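Local coordinates for protein CAIP (Helicobacter cinaedi, PDB 5LBH) that belongs to the Dps-like mini-ferritins related to neutrophil-activating protein, binds iron and probably oxidises it, and acts as an antigen that promotes macrophage differentiation into foam cells, at residues K21-N24 with F25-V29; T37-A40 with T41-Y45. All coordinates share one frame; numbering follows the deposited sequence.

Contact 1: residues K21-N24 with F25-V29; sequences KVHN and FHWNV. With FE (Fe (III) ion), chain V.
Asn24 O receives two backbone N-H groups from the following turn: Asn28 N at 3.0 Å and, in a weaker and more bent bond, Trp27 N at 3.3 Å. This is the C-terminal end of helix 4-28 in the ferritin-like four-helix bundle. The same two asparagines also meet through their side chains. Asn28 ND2 donates to Asn24 OD1 at 2.6 Å; the acceptor lies close to the plane of the Asn28 amide, yet the two amides stand almost perpendicular, their planes 83° apart. Asn24 ND2 is taken up separately by Lys84 O, so both polar atoms of this buried amide are satisfied.

One residue earlier in the chain, the pair His23 and Trp27 packs on the side facing a second subunit. His23 CB sits over the six-membered ring of Trp27, 3.9 Å from its centroid and 18° off the normal, a CH-pi contact. Trp27 CG, anti to its own carbonyl carbon (chi1 -62°), folds the indole back along the helix and brings His23 O over the same ring system. The indole NE1 then donates to Asp53 of the second subunit.

On another side of the helix, the Lys21 aliphatic chain runs beside the Phe25 ring, with CD 3.7 Å from Phe25 CZ, while its NZ forms a salt bridge with Asp99. Phe25 itself packs on helix 89-116 and meets Phe87 edge-to-face.

His26, whose ND1 is bonded to Thr41, turns its other nitrogen to the metal. Asp53 and Glu57 of the second subunit complete the protein ligands, making this an intersubunit iron site of the Dps type: His26 NE2 lies 2.4 Å from the iron(III) ion, and water 1 lies 2.6 Å from the same ion.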
loop_
_atom_site.group_PDB
_atom_site.type_symbol
_atom_site.label_atom_id
_atom_site.label_comp_id
_atom_site.label_asym_id
_atom_site.label_seq_id
_atom_site.Cartn_x
_atom_site.Cartn_y
_atom_site.Cartn_z
ATOM N N LYS A 21 7.342 8.086 33.539
ATOM C CA LYS A 21 8.772 8.342 33.678
ATOM C C LYS A 21 9.466 8.419 32.316
ATOM O O LYS A 21 10.352 9.260 32.103
ATOM C CB LYS A 21 9.436 7.260 34.519
ATOM C CG LYS A 21 10.903 7.526 34.708
ATOM C CD LYS A 21 11.617 6.397 35.397
ATOM C CE LYS A 21 11.314 6.278 36.859
ATOM N NZ LYS A 21 12.167 5.186 37.479
ATOM N N VAL A 22 9.086 7.544 31.384
ATOM C CA VAL A 22 9.742 7.543 30.082
ATOM C C VAL A 22 9.350 8.777 29.254
ATOM O O VAL A 22 10.171 9.287 28.488
ATOM C CB VAL A 22 9.453 6.206 29.364
ATOM C CG1 VAL A 22 9.997 6.201 27.931
ATOM C CG2 VAL A 22 10.036 5.055 30.158
ATOM N N HIS A 23 8.127 9.308 29.412
ATOM C CA HIS A 23 7.811 10.592 28.777
ATOM C C HIS A 23 8.770 11.682 29.269
ATOM O O HIS A 23 9.227 12.531 28.496
ATOM C CB HIS A 23 6.360 10.985 29.074
ATOM C CG HIS A 23 5.358 10.395 28.129
ATOM N ND1 HIS A 23 4.809 9.141 28.315
ATOM C CD2 HIS A 23 4.752 10.907 27.029
ATOM C CE1 HIS A 23 3.937 8.892 27.353
ATOM N NE2 HIS A 23 3.882 9.948 26.564
ATOM N N ASN A 24 9.113 11.643 30.554
ATOM C CA ASN A 24 10.060 12.594 31.113
ATOM C C ASN A 24 11.446 12.439 30.477
ATOM O O ASN A 24 12.059 13.430 30.064
ATOM C CB ASN A 24 10.068 12.403 32.632
ATOM C CG ASN A 24 11.043 13.287 33.347
ATOM O OD1 ASN A 24 11.580 14.231 32.789
ATOM N ND2 ASN A 24 11.238 13.008 34.632
ATOM N N PHE A 25 11.948 11.204 30.351
ATOM C CA PHE A 25 13.191 10.997 29.598
ATOM C C PHE A 25 13.060 11.501 28.162
ATOM O O PHE A 25 13.988 12.110 27.609
ATOM C CB PHE A 25 13.569 9.513 29.581
ATOM C CG PHE A 25 13.853 8.937 30.936
ATOM C CD1 PHE A 25 14.281 9.748 31.974
ATOM C CD2 PHE A 25 13.699 7.581 31.168
ATOM C CE1 PHE A 25 14.547 9.216 33.225
ATOM C CE2 PHE A 25 13.971 7.036 32.409
ATOM C CZ PHE A 25 14.395 7.856 33.446
ATOM N N HIS A 26 11.909 11.242 27.548
ATOM C CA HIS A 26 11.655 11.623 26.167
ATOM C C HIS A 26 11.710 13.138 25.983
ATOM O O HIS A 26 12.218 13.626 24.970
ATOM C CB HIS A 26 10.298 11.048 25.767
ATOM C CG HIS A 26 9.825 11.454 24.412
ATOM N ND1 HIS A 26 10.416 11.013 23.244
ATOM C CD2 HIS A 26 8.776 12.226 24.038
ATOM C CE1 HIS A 26 9.762 11.512 22.212
ATOM N NE2 HIS A 26 8.764 12.250 22.665
ATOM N N TRP A 27 11.189 13.896 26.950
ATOM C CA TRP A 27 11.105 15.350 26.839
ATOM C C TRP A 27 12.407 16.061 27.222
ATOM O O TRP A 27 12.700 17.135 26.684
ATOM C CB TRP A 27 9.991 15.881 27.738
ATOM C CG TRP A 27 8.622 15.414 27.417
ATOM C CD1 TRP A 27 8.103 15.170 26.178
ATOM C CD2 TRP A 27 7.562 15.169 28.356
ATOM N NE1 TRP A 27 6.790 14.769 26.288
ATOM C CE2 TRP A 27 6.432 14.762 27.611
ATOM C CE3 TRP A 27 7.467 15.240 29.752
ATOM C CZ2 TRP A 27 5.221 14.420 28.212
ATOM C CZ3 TRP A 27 6.274 14.904 30.354
ATOM C CH2 TRP A 27 5.157 14.496 29.584
ATOM N N ASN A 28 13.169 15.521 28.177
ATOM C CA ASN A 28 14.207 16.282 28.867
ATOM C C ASN A 28 15.613 15.746 28.613
ATOM O O ASN A 28 16.535 16.060 29.386
ATOM C CB ASN A 28 13.926 16.313 30.370
ATOM C CG ASN A 28 12.640 17.057 30.705
ATOM O OD1 ASN A 28 12.363 18.110 30.145
ATOM N ND2 ASN A 28 11.867 16.527 31.648
ATOM N N VAL A 29 15.790 14.900 27.589
ATOM C CA VAL A 29 17.129 14.501 27.169
ATOM C C VAL A 29 17.864 15.692 26.555
ATOM O O VAL A 29 17.285 16.504 25.820
ATOM C CB VAL A 29 17.062 13.290 26.212
ATOM C CG1 VAL A 29 16.247 13.599 24.955
ATOM C CG2 VAL A 29 18.455 12.852 25.819
HETATM FE FE FE V . 7.035 13.598 21.665
HETATM O O HOH W 1 7.602 14.147 19.209
#

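Contact 2: residues T37-A40 with T41-Y45; sequences THKA and TQEIY
Between Thr37-Ala40 and Thr41-Tyr45 the backbone is regular alpha-helix, with Thr41 N bonded to Thr37 O at 3.0 Å, Glu43 N to Lys39 O at 3.0 Å and Ile44 N to Ala40 O at 2.9 Å.

Thr41 adds a side-chain contact to this ladder. Its chi1 of 55° sets OG1 between the backbone N and the carbonyl carbon, and from there the hydroxyl faces back into the preceding turn. Thr41 OG1 stands 2.9 Å from Thr37 O and also within reach of His38 O, whose modelled position is less certain; one proton cannot serve both fully, so the acceptor stays unsettled. Thr37 O accepts the N-H of Thr41 and has the hydroxyl close by, with CG2 packed against it as well; OG1 is also bonded to His26 ND1.

On an exposed flank, Lys39 and Glu43 form an i to i+4 salt bridge, Lys39 NZ to Glu43 OE1 2.7 Å. The lysine chain is bent by the rotation about CB-CG (chi2 -110°) and otherwise extended, so NZ stands out from the helix nearly level with its own CA, and Glu43, extended beyond CG, leans back to meet it. The ammonium group approaches OE1 from above the carboxylate plane, and Glu43 OE2 lies farther off, 3.9 Å from Lys39 NZ, so the bridge is single-pronged. Farther round, Ile44 CG1 rests 3.3 Å from Ala40 O, and its side chain continues onto Phe18 and Tyr100.

His38 projects from another flank, its ND1 hydrogen-bonded to His26 O, and packs on Glu57 of the second subunit. With His38 beside the iron(III) ion and Thr41 bonded to the metal ligand His26, at the interface with the second subunit, the arrangement fits the intersubunit ferroxidase centre known in Dps mini-ferritins.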
loop_
_atom_site.group_PDB
_atom_site.type_symbol
_atom_site.label_atom_id
_atom_site.label_comp_id
_atom_site.label_asym_id
_atom_site.label_seq_id
_atom_site.Cartn_x
_atom_site.Cartn_y
_atom_site.Cartn_z
ATOM N N THR A 37 17.704 9.310 21.053
ATOM C CA THR A 37 17.162 9.034 22.375
ATOM C C THR A 37 15.717 9.505 22.486
ATOM O O THR A 37 14.873 8.815 23.064
ATOM C CB THR A 37 18.050 9.694 23.421
ATOM O OG1 THR A 37 19.285 8.969 23.484
ATOM C CG2 THR A 37 17.380 9.638 24.792
ATOM N N HIS A 38 15.407 10.659 21.903
ATOM C CA HIS A 38 14.029 11.139 21.891
ATOM C C HIS A 38 13.103 10.109 21.244
ATOM O O HIS A 38 12.012 9.830 21.755
ATOM C CB HIS A 38 13.998 12.489 21.169
ATOM C CG HIS A 38 12.672 13.189 21.174
ATOM N ND1 HIS A 38 12.125 13.750 22.310
ATOM C CD2 HIS A 38 11.836 13.514 20.156
ATOM C CE1 HIS A 38 10.989 14.355 22.000
ATOM N NE2 HIS A 38 10.788 14.221 20.699
ATOM N N LYS A 39 13.562 9.471 20.167
ATOM C CA LYS A 39 12.743 8.502 19.446
ATOM C C LYS A 39 12.693 7.138 20.146
ATOM O O LYS A 39 11.627 6.515 20.214
ATOM C CB LYS A 39 13.265 8.371 18.018
ATOM C CG LYS A 39 12.391 7.533 17.119
ATOM C CD LYS A 39 13.063 6.219 16.778
ATOM C CE LYS A 39 12.263 5.472 15.736
ATOM N NZ LYS A 39 12.928 4.197 15.329
ATOM N N ALA A 40 13.815 6.647 20.673
ATOM C CA ALA A 40 13.775 5.366 21.376
ATOM C C ALA A 40 12.833 5.432 22.572
ATOM O O ALA A 40 12.015 4.530 22.778
ATOM C CB ALA A 40 15.174 4.938 21.808
ATOM N N THR A 41 12.923 6.500 23.372
ATOM C CA THR A 41 12.008 6.632 24.499
ATOM C C THR A 41 10.553 6.664 24.029
ATOM O O THR A 41 9.653 6.202 24.744
ATOM C CB THR A 41 12.322 7.889 25.319
ATOM O OG1 THR A 41 12.300 9.033 24.468
ATOM C CG2 THR A 41 13.684 7.782 25.975
ATOM N N GLN A 42 10.289 7.216 22.843
ATOM C CA GLN A 42 8.900 7.239 22.399
ATOM C C GLN A 42 8.417 5.828 22.061
ATOM O O GLN A 42 7.290 5.446 22.396
ATOM C CB GLN A 42 8.715 8.145 21.195
ATOM C CG GLN A 42 7.254 8.164 20.791
ATOM C CD GLN A 42 6.992 8.769 19.437
ATOM O OE1 GLN A 42 6.875 8.048 18.453
ATOM N NE2 GLN A 42 6.938 10.102 19.368
ATOM N N GLU A 43 9.268 5.036 21.417
ATOM C CA GLU A 43 8.937 3.641 21.158
ATOM C C GLU A 43 8.724 2.855 22.450
ATOM O O GLU A 43 7.847 1.985 22.517
ATOM C CB GLU A 43 10.042 3.006 20.321
ATOM C CG GLU A 43 10.133 3.596 18.942
ATOM C CD GLU A 43 11.251 2.977 18.140
ATOM O OE1 GLU A 43 11.119 2.903 16.895
ATOM O OE2 GLU A 43 12.262 2.562 18.758
ATOM N N ILE A 44 9.513 3.149 23.486
ATOM C CA ILE A 44 9.401 2.421 24.746
ATOM C C ILE A 44 8.089 2.744 25.458
ATOM O O ILE A 44 7.407 1.848 25.963
ATOM C CB ILE A 44 10.615 2.702 25.639
ATOM C CG1 ILE A 44 11.892 2.124 25.015
ATOM C CG2 ILE A 44 10.363 2.225 27.066
ATOM C CD1 ILE A 44 13.149 2.401 25.849
ATOM N N TYR A 45 7.717 4.020 25.550
ATOM C CA TYR A 45 6.487 4.257 26.293
ATOM C C TYR A 45 5.257 3.778 25.528
ATOM O O TYR A 45 4.249 3.456 26.161
ATOM C CB TYR A 45 6.360 5.732 26.735
ATOM C CG TYR A 45 6.168 6.846 25.706
ATOM C CD1 TYR A 45 5.032 6.909 24.882
ATOM C CD2 TYR A 45 7.087 7.904 25.626
ATOM C CE1 TYR A 45 4.848 7.964 23.961
ATOM C CE2 TYR A 45 6.907 8.958 24.733
ATOM C CZ TYR A 45 5.791 8.981 23.900
ATOM O OH TYR A 45 5.630 10.034 23.028
#

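Overall arrangement
Contacts 1 and 2 lie in successive antiparallel helices, 4-28 and 34-61, joined by a short connection, and their centres are 8 Å apart. Two probable hydrogen bonds join them: His26 O to His38 ND1 at 2.7 Å, and His26 ND1 to Thr41 OG1 at 3.0 Å. The second would fix the rotation of the iron-binding imidazole, so contact 2 supplies a second-shell residue to the ligand in contact 1. The His26 and His38 rings are also stacked, and so are His23 and Tyr45, where His23 CE1 comes 3.4 Å from Tyr45 CD1. The side chain of His38 in contact 2 comes within about 4 Å of the iron that His26 binds, and both contacts touch the second subunit.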